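Local coordinates for lipoprotein (Colwellia psychrerythraea, PDB 3O0Y) that is of unknown function but, as a putative lipoprotein of the DUF885 family in the peptidase MA clan, may be related to metallopeptidases, at residues V370-Y384 with N441-D453. Residues are numbered along the deposited sequence; the frame is centred on the assembly and turned at random.
Sequences VTAKMAPVFRTTPSY and NPGHHWQIALNLD
Trp446, on helix 444-452, lies between Met374 and Pro382, and shows how one indole can be gripped on both faces by the end of helix 353-373 and the loop that leaves it. CG stands anti to the backbone N (chi1 -163°), which swings the ring off the helix and in among the residues of 370-384. From CB outward, CG and CD1 approach the Met374 methyl, and CD1 also meets Phe378 CD1. NE1, beside the obliquely set Phe378 ring, donates to a water 3.0 Å away that in turn donates to Thr380 O. CD2 and CE2 take the methyl from above, with Met374 CE 3.4 Å from the centroid of the Trp446 six-membered ring. Over the opposite face, Pro382 CD sits 3.4 Å from the same centroid, only 5° off the normal: two CH-pi contacts, one on each face. CE3 and CZ3 lie against Pro382 CD, and CZ3 also approaches Thr371 CG2. Farther out, CZ2 meets Thr380 O, and CH2 meets Thr381 OG1. An alanine here would probably open a gap between Met374 and Pro382 and leave the bridging water without its indole donor.

Beyond the indole, Pro382 CB packs on Ala449 CB, and the loop turns polar. Both Asp453 oxygens accept through syn lone pairs: OD2 from Ser383 N (2.8 Å), OD1 from Ser383 OG (2.6 Å). His445 NE2 donates to Tyr384 O at 2.9 Å; that oxygen lies near the imidazole plane, whereas NE2 stands well above the carbonyl plane. His445 ND1 is hydrogen-bonded to the Tyr404 hydroxyl. The chemistry implies a division of labour: apolar CH-pi packing on the indole, while directional bonds probably hold the loop at Ser383 and Tyr384.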
loop_
_atom_site.group_PDB
_atom_site.type_symbol
_atom_site.label_atom_id
_atom_site.label_comp_id
_atom_site.label_asym_id
_atom_site.label_seq_id
_atom_site.Cartn_x
_atom_site.Cartn_y
_atom_site.Cartn_z
ATOM N N VAL A 370 15.589 -17.347 5.059
ATOM C CA VAL A 370 14.179 -17.745 5.093
ATOM C C VAL A 370 13.751 -18.321 3.745
ATOM O O VAL A 370 12.953 -19.210 3.692
ATOM C CB VAL A 370 13.245 -16.610 5.551
ATOM C CG1 VAL A 370 13.127 -15.413 4.486
ATOM C CG2 VAL A 370 11.865 -17.215 5.942
ATOM N N THR A 371 14.277 -17.781 2.645
ATOM C CA THR A 371 13.828 -18.206 1.328
ATOM C C THR A 371 14.236 -19.627 1.085
ATOM O O THR A 371 13.463 -20.426 0.561
ATOM C CB THR A 371 14.436 -17.283 0.246
ATOM O OG1 THR A 371 14.023 -15.947 0.500
ATOM C CG2 THR A 371 13.993 -17.704 -1.192
ATOM N N ALA A 372 15.400 -19.982 1.620
ATOM C CA ALA A 372 15.879 -21.366 1.556
ATOM C C ALA A 372 15.101 -22.291 2.462
ATOM O O ALA A 372 14.688 -23.388 2.060
ATOM C CB ALA A 372 17.373 -21.419 1.942
ATOM N N LYS A 373 14.934 -21.895 3.699
ATOM C CA LYS A 373 14.328 -22.734 4.694
ATOM C C LYS A 373 12.830 -22.884 4.482
ATOM O O LYS A 373 12.261 -23.879 4.914
ATOM C CB LYS A 373 14.591 -22.166 6.092
ATOM C CG LYS A 373 16.048 -22.334 6.521
ATOM C CD LYS A 373 16.245 -23.723 7.173
ATOM C CE LYS A 373 17.591 -24.366 6.804
ATOM N NZ LYS A 373 17.501 -25.889 6.767
ATOM N N MET A 374 12.172 -21.922 3.809
ATOM C CA MET A 374 10.759 -21.963 3.609
ATOM C C MET A 374 10.296 -22.855 2.453
ATOM O O MET A 374 9.111 -23.205 2.369
ATOM C CB MET A 374 10.158 -20.513 3.467
ATOM C CG MET A 374 10.345 -19.903 2.152
ATOM S SD MET A 374 10.031 -18.019 2.240
ATOM C CE MET A 374 8.954 -18.051 0.707
ATOM N N ALA A 375 11.245 -23.335 1.630
ATOM C CA ALA A 375 10.951 -24.058 0.387
ATOM C C ALA A 375 10.011 -25.272 0.594
ATOM O O ALA A 375 9.141 -25.480 -0.222
ATOM C CB ALA A 375 12.273 -24.576 -0.348
ATOM N N PRO A 376 10.122 -26.036 1.717
ATOM C CA PRO A 376 9.217 -27.190 1.838
ATOM C C PRO A 376 7.757 -26.854 1.874
ATOM O O PRO A 376 6.950 -27.728 1.487
ATOM C CB PRO A 376 9.645 -27.830 3.172
ATOM C CG PRO A 376 11.097 -27.480 3.259
ATOM C CD PRO A 376 11.180 -26.082 2.722
ATOM N N VAL A 377 7.409 -25.661 2.334
ATOM C CA VAL A 377 6.026 -25.225 2.363
ATOM C C VAL A 377 5.660 -24.069 1.431
ATOM O O VAL A 377 4.519 -23.611 1.433
ATOM C CB VAL A 377 5.568 -24.937 3.795
ATOM C CG1 VAL A 377 5.844 -26.201 4.740
ATOM C CG2 VAL A 377 6.193 -23.662 4.438
ATOM N N PHE A 378 6.641 -23.670 0.616
ATOM C CA PHE A 378 6.415 -22.672 -0.415
ATOM C C PHE A 378 7.132 -23.203 -1.674
ATOM O O PHE A 378 8.266 -22.809 -1.999
ATOM C CB PHE A 378 6.947 -21.345 0.010
ATOM C CG PHE A 378 6.119 -20.653 1.055
ATOM C CD1 PHE A 378 4.896 -20.054 0.735
ATOM C CD2 PHE A 378 6.503 -20.673 2.424
ATOM C CE1 PHE A 378 4.169 -19.419 1.721
ATOM C CE2 PHE A 378 5.767 -19.920 3.370
ATOM C CZ PHE A 378 4.649 -19.343 3.037
ATOM N N ARG A 379 6.470 -24.136 -2.313
ATOM C CA ARG A 379 7.144 -24.990 -3.252
ATOM C C ARG A 379 7.172 -24.379 -4.696
ATOM O O ARG A 379 7.855 -24.941 -5.591
ATOM C CB ARG A 379 6.485 -26.349 -3.277
ATOM C CG ARG A 379 6.524 -27.115 -1.983
ATOM C CD ARG A 379 5.694 -28.375 -2.157
ATOM N NE ARG A 379 4.316 -28.022 -2.560
ATOM C CZ ARG A 379 3.311 -28.880 -2.757
ATOM N NH1 ARG A 379 3.467 -30.211 -2.597
ATOM N NH2 ARG A 379 2.130 -28.396 -3.079
ATOM N N THR A 380 6.447 -23.301 -4.918
ATOM C CA THR A 380 6.428 -22.595 -6.215
ATOM C C THR A 380 7.177 -21.260 -6.038
ATOM O O THR A 380 6.761 -20.357 -5.310
ATOM C CB THR A 380 4.998 -22.344 -6.670
ATOM O OG1 THR A 380 4.340 -23.614 -6.838
ATOM C CG2 THR A 380 5.031 -21.649 -8.020
ATOM N N THR A 381 8.308 -21.125 -6.711
ATOM C CA THR A 381 9.147 -19.915 -6.649
ATOM C C THR A 381 8.721 -18.944 -7.723
ATOM O O THR A 381 8.640 -19.311 -8.904
ATOM C CB THR A 381 10.641 -20.247 -6.842
ATOM O OG1 THR A 381 11.028 -21.159 -5.812
ATOM C CG2 THR A 381 11.490 -18.985 -6.781
ATOM N N PRO A 382 8.471 -17.709 -7.333
ATOM C CA PRO A 382 8.050 -16.742 -8.344
ATOM C C PRO A 382 9.226 -16.354 -9.248
ATOM O O PRO A 382 10.376 -16.551 -8.868
ATOM C CB PRO A 382 7.618 -15.553 -7.545
ATOM C CG PRO A 382 8.255 -15.703 -6.223
ATOM C CD PRO A 382 8.440 -17.140 -5.968
ATOM N N SER A 383 8.941 -15.825 -10.437
ATOM C CA SER A 383 9.984 -15.530 -11.429
ATOM C C SER A 383 10.712 -14.162 -11.231
ATOM O O SER A 383 11.488 -13.745 -12.117
ATOM C CB SER A 383 9.385 -15.513 -12.830
ATOM O OG SER A 383 8.525 -14.380 -12.970
ATOM N N TYR A 384 10.510 -13.507 -10.087
ATOM C CA TYR A 384 11.064 -12.213 -9.765
ATOM C C TYR A 384 11.863 -12.301 -8.466
ATOM O O TYR A 384 11.451 -13.014 -7.577
ATOM C CB TYR A 384 9.972 -11.172 -9.546
ATOM C CG TYR A 384 8.999 -11.030 -10.652
ATOM C CD1 TYR A 384 9.084 -9.954 -11.562
ATOM C CD2 TYR A 384 7.867 -11.835 -10.716
ATOM C CE1 TYR A 384 8.127 -9.803 -12.544
ATOM C CE2 TYR A 384 6.900 -11.669 -11.728
ATOM C CZ TYR A 384 7.070 -10.650 -12.635
ATOM O OH TYR A 384 6.126 -10.422 -13.597
ATOM N N ASN A 441 10.155 -11.981 1.679
ATOM C CA ASN A 441 9.707 -13.323 1.691
ATOM C C ASN A 441 9.519 -13.862 3.129
ATOM O O ASN A 441 10.383 -13.636 3.976
ATOM C CB ASN A 441 10.747 -14.199 1.033
ATOM C CG ASN A 441 10.969 -13.795 -0.454
ATOM O OD1 ASN A 441 10.046 -13.210 -1.099
ATOM N ND2 ASN A 441 12.110 -14.147 -0.986
ATOM N N PRO A 442 8.422 -14.555 3.371
ATOM C CA PRO A 442 7.321 -15.028 2.529
ATOM C C PRO A 442 6.156 -14.034 2.418
ATOM O O PRO A 442 5.107 -14.428 1.867
ATOM C CB PRO A 442 6.816 -16.261 3.312
ATOM C CG PRO A 442 7.380 -16.135 4.610
ATOM C CD PRO A 442 8.324 -15.069 4.755
ATOM N N GLY A 443 6.406 -12.769 2.724
ATOM C CA GLY A 443 5.364 -11.734 2.668
ATOM C C GLY A 443 5.074 -11.066 1.313
ATOM O O GLY A 443 4.836 -11.743 0.324
ATOM N N HIS A 444 5.169 -9.756 1.256
ATOM C CA HIS A 444 4.705 -9.044 0.086
ATOM C C HIS A 444 5.363 -9.465 -1.206
ATOM O O HIS A 444 4.646 -9.663 -2.188
ATOM C CB HIS A 444 4.890 -7.555 0.224
ATOM C CG HIS A 444 3.920 -6.859 1.138
ATOM N ND1 HIS A 444 2.573 -7.193 1.216
ATOM C CD2 HIS A 444 4.109 -5.822 1.986
ATOM C CE1 HIS A 444 1.980 -6.346 2.056
ATOM N NE2 HIS A 444 2.884 -5.512 2.538
ATOM N N HIS A 445 6.681 -9.578 -1.263
ATOM C CA HIS A 445 7.346 -9.910 -2.524
ATOM C C HIS A 445 6.911 -11.293 -3.025
ATOM O O HIS A 445 6.512 -11.485 -4.191
ATOM C CB HIS A 445 8.873 -9.837 -2.411
ATOM C CG HIS A 445 9.539 -10.282 -3.684
ATOM N ND1 HIS A 445 9.488 -9.498 -4.819
ATOM C CD2 HIS A 445 10.080 -11.475 -4.060
ATOM C CE1 HIS A 445 10.054 -10.167 -5.829
ATOM N NE2 HIS A 445 10.404 -11.384 -5.407
ATOM N N TRP A 446 6.936 -12.292 -2.144
ATOM C CA TRP A 446 6.636 -13.634 -2.547
ATOM C C TRP A 446 5.191 -13.666 -3.119
ATOM O O TRP A 446 4.950 -14.255 -4.170
ATOM C CB TRP A 446 6.826 -14.601 -1.385
ATOM C CG TRP A 446 6.939 -16.054 -1.781
ATOM C CD1 TRP A 446 5.971 -17.017 -1.661
ATOM C CD2 TRP A 446 8.110 -16.720 -2.232
ATOM N NE1 TRP A 446 6.470 -18.226 -2.021
ATOM C CE2 TRP A 446 7.770 -18.080 -2.394
ATOM C CE3 TRP A 446 9.414 -16.298 -2.515
ATOM C CZ2 TRP A 446 8.680 -19.031 -2.825
ATOM C CZ3 TRP A 446 10.298 -17.246 -2.935
ATOM C CH2 TRP A 446 9.960 -18.600 -3.032
ATOM N N GLN A 447 4.276 -13.017 -2.426
ATOM C CA GLN A 447 2.853 -13.055 -2.790
ATOM C C GLN A 447 2.600 -12.284 -4.054
ATOM O O GLN A 447 2.039 -12.853 -5.027
ATOM C CB GLN A 447 1.996 -12.558 -1.650
ATOM C CG GLN A 447 0.525 -12.471 -1.898
ATOM C CD GLN A 447 0.137 -11.181 -2.541
ATOM O OE1 GLN A 447 0.230 -10.126 -1.936
ATOM N NE2 GLN A 447 -0.477 -11.287 -3.761
ATOM N N ILE A 448 3.080 -11.046 -4.086
ATOM C CA ILE A 448 2.837 -10.176 -5.289
ATOM C C ILE A 448 3.477 -10.752 -6.559
ATOM O O ILE A 448 2.891 -10.787 -7.622
ATOM C CB ILE A 448 3.305 -8.753 -4.992
ATOM C CG1 ILE A 448 2.282 -8.099 -4.070
ATOM C CG2 ILE A 448 3.539 -7.887 -6.273
ATOM C CD1 ILE A 448 2.731 -6.832 -3.445
ATOM N N ALA A 449 4.704 -11.212 -6.457
ATOM C CA ALA A 449 5.372 -11.808 -7.564
ATOM C C ALA A 449 4.696 -13.079 -8.074
ATOM O O ALA A 449 4.502 -13.268 -9.298
ATOM C CB ALA A 449 6.889 -12.092 -7.173
ATOM N N LEU A 450 4.247 -13.946 -7.154
ATOM C CA LEU A 450 3.443 -15.102 -7.585
ATOM C C LEU A 450 2.163 -14.655 -8.297
ATOM O O LEU A 450 1.786 -15.257 -9.281
ATOM C CB LEU A 450 3.172 -16.070 -6.424
ATOM C CG LEU A 450 4.346 -16.918 -6.003
ATOM C CD1 LEU A 450 4.042 -17.647 -4.635
ATOM C CD2 LEU A 450 4.757 -17.970 -7.147
ATOM N N ASN A 451 1.481 -13.633 -7.783
ATOM C CA ASN A 451 0.258 -13.202 -8.425
ATOM C C ASN A 451 0.560 -12.687 -9.835
ATOM O O ASN A 451 -0.187 -13.031 -10.763
ATOM C CB ASN A 451 -0.375 -12.107 -7.635
ATOM C CG ASN A 451 -1.825 -11.864 -8.002
ATOM O OD1 ASN A 451 -2.375 -12.394 -9.020
ATOM N ND2 ASN A 451 -2.464 -11.052 -7.202
ATOM N N LEU A 452 1.681 -11.958 -10.001
ATOM C CA LEU A 452 2.024 -11.477 -11.330
ATOM C C LEU A 452 2.289 -12.610 -12.288
ATOM O O LEU A 452 1.906 -12.550 -13.472
ATOM C CB LEU A 452 3.266 -10.619 -11.271
ATOM C CG LEU A 452 3.109 -9.254 -10.704
ATOM C CD1 LEU A 452 4.580 -8.613 -10.543
ATOM C CD2 LEU A 452 2.140 -8.337 -11.513
ATOM N N ASP A 453 2.867 -13.719 -11.777
ATOM C CA ASP A 453 3.137 -14.866 -12.595
ATOM C C ASP A 453 1.880 -15.661 -13.132
ATOM O O ASP A 453 2.034 -16.543 -14.009
ATOM C CB ASP A 453 4.011 -15.867 -11.869
ATOM C CG ASP A 453 5.490 -15.537 -11.874
ATOM O OD1 ASP A 453 6.000 -14.810 -12.756
ATOM O OD2 ASP A 453 6.159 -16.040 -10.895
HETATM O O HOH W 1 5.274 -20.827 -2.988
HETATM O O HOH W 2 5.694 -18.759 -10.568
HETATM O O HOH W 3 5.155 -12.797 -14.632
#